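Local atomic coordinates of acetate kinase (Entamoeba histolytica, PDB entry 4H0O), a protein that interconverts acetate and acetyl phosphate, as a pyrophosphate-dependent acetate kinase of the acetate and sugar kinase, Hsc70 and actin superfamily. Residues B[14-19]-B[90-96]; B[100-106]-B[155-159]; B[366-372]-B[384-388]; B[204-208]-B[324-328]; B[148-152]-B[397-402]. All coordinates share one frame; numbering follows the deposited sequence.

Contact 1 (B[14-19]-B[90-96])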
# COMPACT_ATOMS: atom_id res chain seq x y z
N SER B 14 5.90 -33.77 31.48
CA SER B 14 4.77 -32.86 31.63
C SER B 14 3.97 -32.77 30.33
O SER B 14 4.53 -32.58 29.25
CB SER B 14 5.25 -31.47 32.05
OG SER B 14 5.72 -31.47 33.38
N ASN B 15 2.65 -32.90 30.45
CA ASN B 15 1.77 -32.83 29.29
C ASN B 15 1.20 -31.42 29.12
O ASN B 15 0.87 -30.76 30.11
CB ASN B 15 0.63 -33.85 29.42
CG ASN B 15 1.13 -35.28 29.42
OD1 ASN B 15 2.10 -35.62 28.75
ND2 ASN B 15 0.46 -36.14 30.18
N VAL B 16 1.09 -30.98 27.88
CA VAL B 16 0.50 -29.67 27.58
C VAL B 16 -0.69 -29.84 26.64
O VAL B 16 -0.56 -30.42 25.57
CB VAL B 16 1.53 -28.71 26.94
CG1 VAL B 16 0.89 -27.35 26.69
CG2 VAL B 16 2.74 -28.56 27.83
N LEU B 17 -1.84 -29.33 27.07
CA LEU B 17 -3.05 -29.38 26.26
C LEU B 17 -3.17 -28.10 25.42
O LEU B 17 -3.22 -27.00 25.97
CB LEU B 17 -4.28 -29.54 27.16
CG LEU B 17 -5.66 -29.48 26.50
CD1 LEU B 17 -5.82 -30.59 25.47
CD2 LEU B 17 -6.76 -29.55 27.54
N ILE B 18 -3.20 -28.25 24.10
CA ILE B 18 -3.41 -27.10 23.22
C ILE B 18 -4.79 -27.16 22.56
O ILE B 18 -5.13 -28.15 21.91
CB ILE B 18 -2.32 -26.98 22.12
CG1 ILE B 18 -1.03 -26.39 22.70
CG2 ILE B 18 -2.79 -26.11 20.96
CD1 ILE B 18 -0.10 -27.41 23.27
N PHE B 19 -5.57 -26.10 22.72
CA PHE B 19 -6.87 -26.01 22.07
C PHE B 19 -6.78 -25.21 20.78
O PHE B 19 -6.25 -24.10 20.75
CB PHE B 19 -7.91 -25.38 23.00
CG PHE B 19 -8.47 -26.33 24.02
CD1 PHE B 19 -9.19 -27.44 23.61
CD2 PHE B 19 -8.31 -26.09 25.38
CE1 PHE B 19 -9.72 -28.32 24.55
CE2 PHE B 19 -8.85 -26.96 26.31
CZ PHE B 19 -9.55 -28.07 25.90
N SER B 90 -2.75 -36.83 32.54
CA SER B 90 -2.69 -35.68 33.44
C SER B 90 -2.12 -34.47 32.71
O SER B 90 -1.22 -34.60 31.88
CB SER B 90 -1.87 -36.00 34.69
OG SER B 90 -0.48 -35.99 34.40
N ILE B 91 -2.65 -33.29 33.03
CA ILE B 91 -2.33 -32.07 32.29
C ILE B 91 -1.72 -30.99 33.18
O ILE B 91 -2.33 -30.57 34.17
CB ILE B 91 -3.60 -31.54 31.58
CG1 ILE B 91 -4.10 -32.57 30.57
CG2 ILE B 91 -3.32 -30.20 30.90
CD1 ILE B 91 -5.52 -32.35 30.14
N ALA B 92 -0.52 -30.55 32.81
CA ALA B 92 0.20 -29.55 33.60
C ALA B 92 0.01 -28.13 33.07
O ALA B 92 0.13 -27.16 33.83
CB ALA B 92 1.69 -29.89 33.64
N PHE B 93 -0.28 -28.01 31.78
CA PHE B 93 -0.45 -26.71 31.15
C PHE B 93 -1.51 -26.72 30.04
O PHE B 93 -1.66 -27.71 29.32
CB PHE B 93 0.89 -26.21 30.58
CG PHE B 93 1.97 -26.03 31.62
CD1 PHE B 93 2.01 -24.89 32.40
CD2 PHE B 93 2.94 -27.00 31.80
CE1 PHE B 93 3.00 -24.71 33.35
CE2 PHE B 93 3.94 -26.83 32.75
CZ PHE B 93 3.97 -25.69 33.53
N VAL B 94 -2.23 -25.61 29.91
CA VAL B 94 -3.19 -25.45 28.82
C VAL B 94 -2.84 -24.20 28.01
O VAL B 94 -2.70 -23.11 28.56
CB VAL B 94 -4.65 -25.35 29.32
CG1 VAL B 94 -5.62 -25.44 28.15
CG2 VAL B 94 -4.94 -26.45 30.31
N GLY B 95 -2.68 -24.37 26.70
CA GLY B 95 -2.39 -23.25 25.82
C GLY B 95 -3.62 -22.85 25.02
O GLY B 95 -4.37 -23.70 24.55
N HIS B 96 -3.82 -21.54 24.88
CA HIS B 96 -4.95 -21.02 24.12
C HIS B 96 -4.47 -19.98 23.10
O HIS B 96 -3.39 -19.41 23.24
CB HIS B 96 -5.96 -20.37 25.05
CG HIS B 96 -6.52 -21.30 26.08
ND1 HIS B 96 -7.66 -22.05 25.88
CD2 HIS B 96 -6.10 -21.59 27.34
CE1 HIS B 96 -7.91 -22.76 26.96
NE2 HIS B 96 -6.98 -22.50 27.86
O HOH W 1 1.62 -33.69 32.93
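Leu17 sits between Phe93 and Gly95 in a parallel beta pairing of the N-terminal sheet, part of the ribonuclease H-like fold. Leu17 N donates to Phe93 O at 2.8 Å. Leu17 O accepts from Gly95 N at the same length. Phe19 N continues the ladder to Gly95 O.

This inner end is tightly packed. Val94 CG1 lies 3.9 Å from Phe19 CD2, and Leu17 CG rests over one face of the Phe19 ring, toward its rim. His96 points the same way as Phe19, and its CE1 comes within 3.7 Å of Phe19 CD2. The planes are 29° apart and the rings are displaced along each other, with little overlap. Helices 73-86 and 129-143 pack on this side, and Gln149 OE1 is hydrogen-bonded to His96 NE2.

The other end is looser and more open to solvent. Ser14 and Ser90 are exposed. Asn15 O accepts from Ala92 N at 3.0 Å and only weakly from Phe93 N. A water bridges Asn15 N and Ser90 O. With Asn15 CG anti to its carbonyl carbon (chi1 -64°), ND2 reaches Ser90 O at 2.8 Å, in the carbonyl plane.

Contact 2 (B[100-106]-B[155-159])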
# COMPACT_ATOMS: atom_id res chain seq x y z
N HIS B 100 -6.99 -11.25 18.54
CA HIS B 100 -6.80 -9.80 18.63
C HIS B 100 -6.83 -9.32 20.08
O HIS B 100 -7.89 -9.29 20.71
CB HIS B 100 -7.88 -9.09 17.81
CG HIS B 100 -7.57 -7.66 17.50
ND1 HIS B 100 -6.59 -6.93 18.16
CD2 HIS B 100 -8.10 -6.81 16.59
CE1 HIS B 100 -6.55 -5.72 17.68
NE2 HIS B 100 -7.46 -5.61 16.72
N GLY B 101 -5.66 -8.92 20.60
CA GLY B 101 -5.54 -8.51 21.99
C GLY B 101 -5.63 -7.01 22.23
O GLY B 101 -5.55 -6.55 23.37
N GLY B 102 -5.80 -6.25 21.15
CA GLY B 102 -5.95 -4.81 21.26
C GLY B 102 -4.75 -4.09 21.83
O GLY B 102 -3.61 -4.53 21.67
N SER B 103 -5.00 -2.97 22.50
CA SER B 103 -3.94 -2.10 23.01
C SER B 103 -3.23 -2.67 24.24
O SER B 103 -2.03 -2.45 24.42
CB SER B 103 -4.50 -0.71 23.32
OG SER B 103 -5.60 -0.79 24.21
N TYR B 104 -3.96 -3.39 25.08
CA TYR B 104 -3.41 -3.87 26.35
C TYR B 104 -2.32 -4.93 26.19
O TYR B 104 -1.28 -4.86 26.86
CB TYR B 104 -4.52 -4.41 27.27
CG TYR B 104 -4.02 -4.97 28.58
CD1 TYR B 104 -3.73 -4.13 29.65
CD2 TYR B 104 -3.84 -6.34 28.75
CE1 TYR B 104 -3.27 -4.64 30.85
CE2 TYR B 104 -3.38 -6.85 29.95
CZ TYR B 104 -3.10 -6.00 31.00
OH TYR B 104 -2.64 -6.51 32.19
N PHE B 105 -2.55 -5.90 25.32
CA PHE B 105 -1.63 -7.03 25.21
C PHE B 105 -0.42 -6.77 24.29
O PHE B 105 -0.50 -6.93 23.07
CB PHE B 105 -2.38 -8.29 24.77
CG PHE B 105 -3.32 -8.83 25.82
CD1 PHE B 105 -2.86 -9.69 26.81
CD2 PHE B 105 -4.67 -8.49 25.82
CE1 PHE B 105 -3.73 -10.20 27.77
CE2 PHE B 105 -5.54 -8.99 26.78
CZ PHE B 105 -5.06 -9.85 27.75
N LYS B 106 0.69 -6.36 24.91
CA LYS B 106 1.96 -6.22 24.21
C LYS B 106 2.73 -7.53 24.31
O LYS B 106 3.70 -7.76 23.58
CB LYS B 106 2.79 -5.07 24.81
CG LYS B 106 2.23 -3.67 24.54
CD LYS B 106 2.03 -2.90 25.84
CE LYS B 106 1.31 -1.58 25.59
NZ LYS B 106 0.25 -1.32 26.62
N THR B 155 -1.45 -10.62 18.18
CA THR B 155 -1.10 -9.23 17.89
C THR B 155 0.10 -8.72 18.70
O THR B 155 0.64 -7.65 18.42
CB THR B 155 -2.29 -8.27 18.13
OG1 THR B 155 -2.82 -8.48 19.45
CG2 THR B 155 -3.38 -8.52 17.11
N ALA B 156 0.50 -9.49 19.71
CA ALA B 156 1.52 -9.05 20.67
C ALA B 156 2.92 -8.83 20.08
O ALA B 156 3.62 -7.90 20.48
CB ALA B 156 1.59 -10.01 21.85
N PHE B 157 3.33 -9.69 19.15
CA PHE B 157 4.67 -9.62 18.55
C PHE B 157 4.94 -8.26 17.92
O PHE B 157 6.08 -7.82 17.84
CB PHE B 157 4.87 -10.73 17.51
CG PHE B 157 6.23 -10.73 16.85
CD1 PHE B 157 7.39 -10.89 17.60
CD2 PHE B 157 6.35 -10.60 15.47
CE1 PHE B 157 8.64 -10.89 16.99
CE2 PHE B 157 7.60 -10.61 14.85
CZ PHE B 157 8.75 -10.75 15.62
N HIS B 158 3.88 -7.59 17.48
CA HIS B 158 4.00 -6.32 16.78
C HIS B 158 3.95 -5.11 17.71
O HIS B 158 3.79 -3.98 17.25
CB HIS B 158 2.91 -6.21 15.71
CG HIS B 158 2.94 -7.32 14.71
ND1 HIS B 158 4.03 -7.56 13.89
CD2 HIS B 158 2.00 -8.25 14.37
CE1 HIS B 158 3.76 -8.59 13.11
NE2 HIS B 158 2.55 -9.02 13.38
N SER B 159 4.09 -5.35 19.01
CA SER B 159 4.09 -4.25 19.99
C SER B 159 5.35 -3.39 19.87
O SER B 159 5.38 -2.26 20.35
CB SER B 159 3.94 -4.79 21.41
OG SER B 159 5.19 -5.27 21.91
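Thr155 faces His100 and Gly101 where two irregular loops meet, one after strand 93-98 and one after strand 148-153. Its side chain forks at CB. One branch is polar. OG1 lies between the backbone N and the carbonyl carbon (chi1 52°), which turns it to the loop 100-106. There it accepts a hydrogen bond from Gly101 N at 3.1 Å, with an N-H...O angle of 157°. Gly101 CA is its next neighbour. The other branch is apolar. CG2 approaches the His100 ring obliquely, 3.7 Å from ND1, and also rests near His100 CA. Phe181 and Phe183 each meet the same imidazole edge-to-face.

The far end of the contact is weaker. Ser159 OG donates a weak hydrogen bond to Lys106 O at 3.3 Å. Beside it, Ser159 CB packs on Lys106 CB at 3.6 Å. Ala156 CB also touches Lys106 O. The lysine chain then bends back over its own loop, where NZ makes a weak bond to Ser103 O.

Asp154, the predicted proton donor or acceptor, directly precedes Thr155 in the chain. The loop that follows this predicted catalytic residue is thus tied to its neighbour by one sound backbone-to-hydroxyl bond, and its other end relies on van der Waals contact and a weak bond. This is consistent with a firmer hold near Thr155 than near Ser159.

Contact 3 (B[366-372]-B[384-388])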
# COMPACT_ATOMS: atom_id res chain seq x y z
N SER B 366 10.79 -28.66 -3.00
CA SER B 366 10.57 -28.37 -1.59
C SER B 366 9.09 -28.18 -1.25
O SER B 366 8.37 -27.43 -1.92
CB SER B 366 11.37 -27.14 -1.17
OG SER B 366 11.23 -26.89 0.22
N MET B 367 8.64 -28.87 -0.21
CA MET B 367 7.28 -28.70 0.28
C MET B 367 7.31 -28.09 1.68
O MET B 367 6.29 -28.04 2.37
CB MET B 367 6.52 -30.03 0.29
CG MET B 367 6.20 -30.56 -1.10
SD MET B 367 5.00 -29.54 -2.00
CE MET B 367 3.49 -29.96 -1.12
N GLY B 368 8.49 -27.63 2.09
CA GLY B 368 8.64 -26.92 3.34
C GLY B 368 8.34 -27.74 4.58
O GLY B 368 7.89 -27.20 5.59
N LYS B 369 8.59 -29.05 4.50
CA LYS B 369 8.42 -29.91 5.66
C LYS B 369 9.47 -29.61 6.72
O LYS B 369 9.31 -29.95 7.89
CB LYS B 369 8.46 -31.39 5.26
CG LYS B 369 7.22 -31.85 4.52
CD LYS B 369 5.96 -31.35 5.23
CE LYS B 369 4.70 -31.66 4.44
NZ LYS B 369 3.51 -30.98 5.04
N LYS B 370 10.54 -28.93 6.30
CA LYS B 370 11.61 -28.53 7.21
C LYS B 370 12.39 -27.33 6.67
O LYS B 370 12.44 -27.12 5.45
CB LYS B 370 12.56 -29.70 7.48
CG LYS B 370 13.33 -30.16 6.26
CD LYS B 370 14.48 -31.07 6.65
CE LYS B 370 15.36 -31.39 5.45
NZ LYS B 370 16.38 -32.43 5.77
N ILE B 371 12.98 -26.55 7.57
CA ILE B 371 13.75 -25.38 7.17
C ILE B 371 14.90 -25.76 6.24
O ILE B 371 15.79 -26.52 6.62
CB ILE B 371 14.33 -24.65 8.40
CG1 ILE B 371 13.20 -24.18 9.32
CG2 ILE B 371 15.19 -23.47 7.96
CD1 ILE B 371 13.68 -23.57 10.62
N GLU B 372 14.86 -25.24 5.02
CA GLU B 372 15.89 -25.52 4.03
C GLU B 372 16.06 -24.36 3.06
O GLU B 372 15.09 -23.85 2.51
CB GLU B 372 15.56 -26.81 3.26
CG GLU B 372 14.11 -26.90 2.82
CD GLU B 372 13.80 -28.19 2.09
OE1 GLU B 372 14.53 -28.52 1.13
OE2 GLU B 372 12.84 -28.88 2.48
N CYS B 384 14.68 -18.91 2.23
CA CYS B 384 14.35 -20.18 2.86
C CYS B 384 12.85 -20.32 3.11
O CYS B 384 12.11 -19.33 3.12
CB CYS B 384 15.11 -20.33 4.18
SG CYS B 384 14.36 -19.45 5.56
N VAL B 385 12.42 -21.56 3.28
CA VAL B 385 11.07 -21.86 3.73
C VAL B 385 11.17 -22.31 5.18
O VAL B 385 12.11 -23.04 5.54
CB VAL B 385 10.40 -22.96 2.89
CG1 VAL B 385 9.96 -22.41 1.55
CG2 VAL B 385 11.36 -24.13 2.69
N ALA B 386 10.23 -21.89 6.01
CA ALA B 386 10.25 -22.26 7.43
C ALA B 386 8.86 -22.66 7.91
O ALA B 386 7.92 -21.87 7.82
CB ALA B 386 10.81 -21.12 8.26
N PRO B 387 8.74 -23.90 8.43
CA PRO B 387 7.49 -24.47 8.94
C PRO B 387 6.89 -23.66 10.09
O PRO B 387 7.63 -23.12 10.90
CB PRO B 387 7.92 -25.84 9.45
CG PRO B 387 9.14 -26.18 8.67
CD PRO B 387 9.84 -24.87 8.44
N ASN B 388 5.56 -23.60 10.14
CA ASN B 388 4.86 -22.87 11.21
C ASN B 388 3.57 -23.57 11.63
O ASN B 388 2.52 -22.93 11.73
CB ASN B 388 4.55 -21.43 10.77
CG ASN B 388 3.59 -21.38 9.59
OD1 ASN B 388 3.60 -22.25 8.72
ND2 ASN B 388 2.75 -20.35 9.56
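Glu372 and Val385 stand opposite each other as a hydrogen-bonded antiparallel pair by register, but the chains are splayed. Glu372 N stays 3.6 Å from Val385 O. The closer approach is one residue earlier, where Ile371 CA points its hydrogen at Val385 O over 3.3 Å, with an angle of 168° at H. Before this, the segment 366-372 curls through a turn in which Gly368 takes positive phi (64°). A weak bond from Gly368 N to Ser366 OG spans part of the turn.

The pair lies at the margin of the C-terminal sheet, in which strand 372-373 is outermost. On its inner side, strand 382-385 pairs with strand 329-333, through backbone bonds of Cys384 and Ala386 to Phe332.

Pro387 leans into the turn. Its CG lies 3.5 Å from Gly368 O and also packs against Lys370 CA. Its CD meets Ile371 CG1 at 3.5 Å, and the two side chains cross at about a right angle. The same CG1 reaches Ala386 CB at 4.0 Å. With Val385 CG1 anti to the carbonyl carbon (chi1 -76°), CG2 falls between the backbone N and the carbonyl carbon. This second methyl touches Ser366 OG at 3.7 Å and lies 4.0 Å from Gly368 CA. Glu372 runs beside Val385, pointing the same way, and its CG packs on Val385 CG2 at 3.9 Å.

Contact 4 (B[204-208]-B[324-328])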
# COMPACT_ATOMS: atom_id res chain seq x y z
N SER B 204 20.58 -9.38 11.95
CA SER B 204 19.97 -9.80 10.69
C SER B 204 18.82 -8.89 10.30
O SER B 204 18.13 -8.34 11.16
CB SER B 204 19.45 -11.24 10.82
OG SER B 204 18.43 -11.32 11.81
N LYS B 205 18.63 -8.72 9.00
CA LYS B 205 17.46 -8.05 8.47
C LYS B 205 16.63 -9.08 7.72
O LYS B 205 17.06 -9.60 6.68
CB LYS B 205 17.86 -6.89 7.56
CG LYS B 205 18.55 -5.76 8.29
CD LYS B 205 19.09 -4.71 7.33
CE LYS B 205 19.79 -3.60 8.10
NZ LYS B 205 18.91 -3.05 9.17
N ILE B 206 15.46 -9.39 8.26
CA ILE B 206 14.65 -10.48 7.75
C ILE B 206 13.29 -9.97 7.31
O ILE B 206 12.66 -9.17 8.00
CB ILE B 206 14.47 -11.57 8.84
CG1 ILE B 206 15.84 -12.03 9.35
CG2 ILE B 206 13.67 -12.74 8.31
CD1 ILE B 206 15.77 -13.10 10.43
N ILE B 207 12.85 -10.42 6.13
CA ILE B 207 11.48 -10.20 5.69
C ILE B 207 10.79 -11.55 5.62
O ILE B 207 11.20 -12.43 4.85
CB ILE B 207 11.40 -9.48 4.33
CG1 ILE B 207 11.91 -8.04 4.45
CG2 ILE B 207 9.97 -9.47 3.81
CD1 ILE B 207 11.84 -7.24 3.16
N ALA B 208 9.75 -11.73 6.42
CA ALA B 208 9.01 -12.99 6.45
C ALA B 208 7.68 -12.84 5.73
O ALA B 208 7.00 -11.82 5.86
CB ALA B 208 8.79 -13.44 7.87
N ILE B 324 13.48 -1.26 6.70
CA ILE B 324 14.35 -1.91 7.67
C ILE B 324 15.83 -1.73 7.33
O ILE B 324 16.71 -2.11 8.11
CB ILE B 324 14.03 -3.42 7.82
CG1 ILE B 324 14.37 -4.18 6.53
CG2 ILE B 324 12.56 -3.62 8.20
CD1 ILE B 324 14.07 -5.67 6.61
N GLY B 325 16.11 -1.16 6.16
CA GLY B 325 17.46 -0.80 5.79
C GLY B 325 18.26 -1.89 5.08
O GLY B 325 19.49 -1.87 5.11
N GLY B 326 17.57 -2.84 4.45
CA GLY B 326 18.25 -3.91 3.75
C GLY B 326 17.55 -5.26 3.84
O GLY B 326 16.43 -5.35 4.33
N LEU B 327 18.23 -6.30 3.38
CA LEU B 327 17.66 -7.64 3.33
C LEU B 327 18.73 -8.72 3.29
O LEU B 327 19.50 -8.81 2.32
CB LEU B 327 16.75 -7.78 2.10
CG LEU B 327 16.17 -9.17 1.85
CD1 LEU B 327 15.26 -9.57 3.00
CD2 LEU B 327 15.43 -9.24 0.52
N ASP B 328 18.78 -9.55 4.33
CA ASP B 328 19.71 -10.67 4.37
C ASP B 328 18.99 -11.99 4.06
O ASP B 328 19.55 -12.87 3.39
CB ASP B 328 20.37 -10.77 5.74
CG ASP B 328 21.14 -9.51 6.10
OD1 ASP B 328 21.78 -8.93 5.20
OD2 ASP B 328 21.10 -9.11 7.29
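Lys205 NZ donates to Ile324 O at 2.6 Å, nearly in line with the carbonyl bond. The acceptor lies where helix 299-324 closes. A Schellman motif ends this helix, with Gly325 as its C-prime residue at positive phi and Gly326 N bonded back to Met321 O. The lysine chain is extended as far as CE. A bend at the last torsion (chi4 -52°) then brings NZ onto the carbonyl. On the way, CD passes 3.6 Å from Gly325 O.

The backbone of Lys205 is held as well. Its N donates to Asp328 OD2 at 3.0 Å, and the donor comes from above the carboxylate plane, 37° out of it. Its O accepts from Asp328 N at 2.9 Å, in the carbonyl plane. That bond precedes the parallel pairing of strands 205-211 and 329-333, which backbone bonds of Ile207 to Leu329 and Val331 carry on. The strands are neighbours in the C-terminal sheet.

Two residues along, Ile207 points to the buried side. Its CG1 lies 3.9 Å from Ile324 CD1 and 4.0 Å from Leu327 CD1. Ile207 and Leu327 cross at about a right angle. Met321 of the helix touches both of these side chains.

Lys205 NZ and Asp328 OD2 are 6.7 Å apart and form no salt bridge. Each polar group is spent on backbone instead. The lysine charge would favour the negative end of the helix dipole, and the aspartate ties down the start of the strand.

Contact 5 (B[148-152]-B[397-402])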
# COMPACT_ATOMS: atom_id res chain seq x y z
N ARG B 148 -1.89 -24.40 35.41
CA ARG B 148 -1.39 -23.18 34.80
C ARG B 148 -1.84 -23.10 33.34
O ARG B 148 -1.72 -24.08 32.59
CB ARG B 148 0.14 -23.14 34.88
CG ARG B 148 0.70 -23.41 36.26
CD ARG B 148 0.40 -22.27 37.22
NE ARG B 148 1.29 -21.13 37.01
CZ ARG B 148 0.90 -19.87 36.99
NH1 ARG B 148 -0.38 -19.57 37.18
NH2 ARG B 148 1.78 -18.90 36.79
N GLN B 149 -2.39 -21.96 32.95
CA GLN B 149 -2.86 -21.77 31.58
C GLN B 149 -2.36 -20.45 31.01
O GLN B 149 -2.15 -19.49 31.76
CB GLN B 149 -4.40 -21.86 31.52
CG GLN B 149 -4.96 -23.12 32.17
CD GLN B 149 -6.40 -23.42 31.77
OE1 GLN B 149 -6.84 -23.06 30.68
NE2 GLN B 149 -7.13 -24.09 32.66
N TYR B 150 -2.16 -20.42 29.70
CA TYR B 150 -1.63 -19.23 29.03
C TYR B 150 -2.38 -18.94 27.74
O TYR B 150 -2.90 -19.85 27.09
CB TYR B 150 -0.14 -19.37 28.75
CG TYR B 150 0.23 -20.45 27.74
CD1 TYR B 150 0.40 -21.77 28.14
CD2 TYR B 150 0.43 -20.14 26.40
CE1 TYR B 150 0.74 -22.75 27.23
CE2 TYR B 150 0.78 -21.11 25.49
CZ TYR B 150 0.93 -22.41 25.91
OH TYR B 150 1.28 -23.38 25.00
N VAL B 151 -2.43 -17.67 27.38
CA VAL B 151 -3.05 -17.27 26.12
C VAL B 151 -2.01 -16.66 25.18
O VAL B 151 -1.33 -15.69 25.52
CB VAL B 151 -4.24 -16.30 26.36
CG1 VAL B 151 -3.83 -15.12 27.23
CG2 VAL B 151 -4.82 -15.84 25.04
N ALA B 152 -1.85 -17.27 24.01
CA ALA B 152 -0.94 -16.75 23.00
C ALA B 152 -1.67 -15.71 22.16
O ALA B 152 -2.64 -16.03 21.47
CB ALA B 152 -0.43 -17.87 22.13
N LYS B 397 5.13 -20.83 22.48
CA LYS B 397 4.83 -19.68 23.32
C LYS B 397 4.79 -20.12 24.78
O LYS B 397 5.15 -19.37 25.69
CB LYS B 397 3.50 -19.04 22.92
CG LYS B 397 3.41 -17.54 23.21
CD LYS B 397 4.50 -16.77 22.46
CE LYS B 397 4.87 -15.47 23.14
NZ LYS B 397 4.86 -15.60 24.63
N GLY B 398 4.37 -21.37 25.00
CA GLY B 398 4.31 -21.93 26.34
C GLY B 398 5.68 -22.26 26.92
O GLY B 398 5.90 -22.09 28.12
N LYS B 399 6.57 -22.77 26.07
CA LYS B 399 7.95 -23.03 26.48
C LYS B 399 8.59 -21.73 26.93
O LYS B 399 9.37 -21.69 27.88
CB LYS B 399 8.77 -23.62 25.33
CG LYS B 399 8.21 -24.91 24.73
CD LYS B 399 9.16 -25.47 23.68
CE LYS B 399 8.49 -26.54 22.82
NZ LYS B 399 9.39 -27.04 21.73
N GLU B 400 8.25 -20.65 26.23
CA GLU B 400 8.79 -19.33 26.51
C GLU B 400 8.28 -18.78 27.84
O GLU B 400 9.01 -18.09 28.55
CB GLU B 400 8.40 -18.39 25.36
CG GLU B 400 8.94 -16.99 25.45
CD GLU B 400 8.60 -16.18 24.21
OE1 GLU B 400 8.56 -16.77 23.11
OE2 GLU B 400 8.36 -14.96 24.34
N LEU B 401 7.04 -19.11 28.18
CA LEU B 401 6.40 -18.58 29.39
C LEU B 401 6.63 -19.42 30.64
O LEU B 401 6.67 -18.89 31.75
CB LEU B 401 4.89 -18.42 29.17
CG LEU B 401 4.42 -17.36 28.17
CD1 LEU B 401 2.90 -17.35 28.09
CD2 LEU B 401 4.94 -16.00 28.57
N PHE B 402 6.78 -20.73 30.46
CA PHE B 402 6.86 -21.65 31.60
C PHE B 402 8.15 -22.48 31.65
O PHE B 402 8.41 -23.15 32.65
CB PHE B 402 5.65 -22.59 31.60
CG PHE B 402 4.35 -21.91 31.91
CD1 PHE B 402 4.15 -21.29 33.13
CD2 PHE B 402 3.31 -21.90 30.98
CE1 PHE B 402 2.95 -20.67 33.43
CE2 PHE B 402 2.11 -21.28 31.27
CZ PHE B 402 1.93 -20.66 32.49
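Tyr150 lays one ring face against the backbone of Gly398. Gly398 CA stands over that face, 3.8 Å from the ring centroid, in a CH-pi contact. Its closest ring atom is Tyr150 CZ, at 3.4 Å. Gly398 has no side chain to hold the ring off. Leu401 CD1 packs on Tyr150 CB at 3.7 Å. Phe402 meets the tyrosine obliquely, with the ring planes at 65°. Tyr150 CD1 lies near the plane of the Phe402 ring, at its edge, 3.6 Å from CE2.

The strand packs further on both sides of Tyr150. Two residues earlier, Arg148 CB touches Phe402 CZ at 3.9 Å. The arginine chain then folds back on itself, which brings its guanidinium beside the Phe402 ring, the two planes 75° apart. Two residues later, Ala152 CB meets Lys397 CG at 4.0 Å.

This is helix-on-sheet packing in the ribonuclease H-like fold. The C-terminal helix 390-402 lies across strand 148-153 of the N-terminal sheet, at 126° between the segment directions.

Outside this shell, Tyr150 OH is held by a hydrogen bond to Ile394 O, one turn earlier in the helix. Phe402 also meets the Phe93 ring on the neighbouring strand. Lys399 forms a salt bridge with Asp34, and Lys397 NZ forms one with Glu400 OE2 at 3.6 Å.

Overall arrangement
Contacts 1 and 5 share the N-terminal sheet. Strands 93-98 and 148-153 are neighbours in it, and the two centres lie about 9 Å apart. Contact 1 joins strands mostly by backbone bonds. Contact 5 packs a helix on the sheet through rings and apolar carbons. Contacts 3 and 4 belong to the C-terminal sheet, about 19 Å apart between centres. Contact 3 is an outer edge with apolar packing. Contact 4 joins a strand to a helix end and the loop after it, by polar bonds and some apolar packing. Contact 2 joins the two loops that continue from strands 93-98 and 148-153. Contacts 2 and 5 are mainly buried, and the others are partly buried.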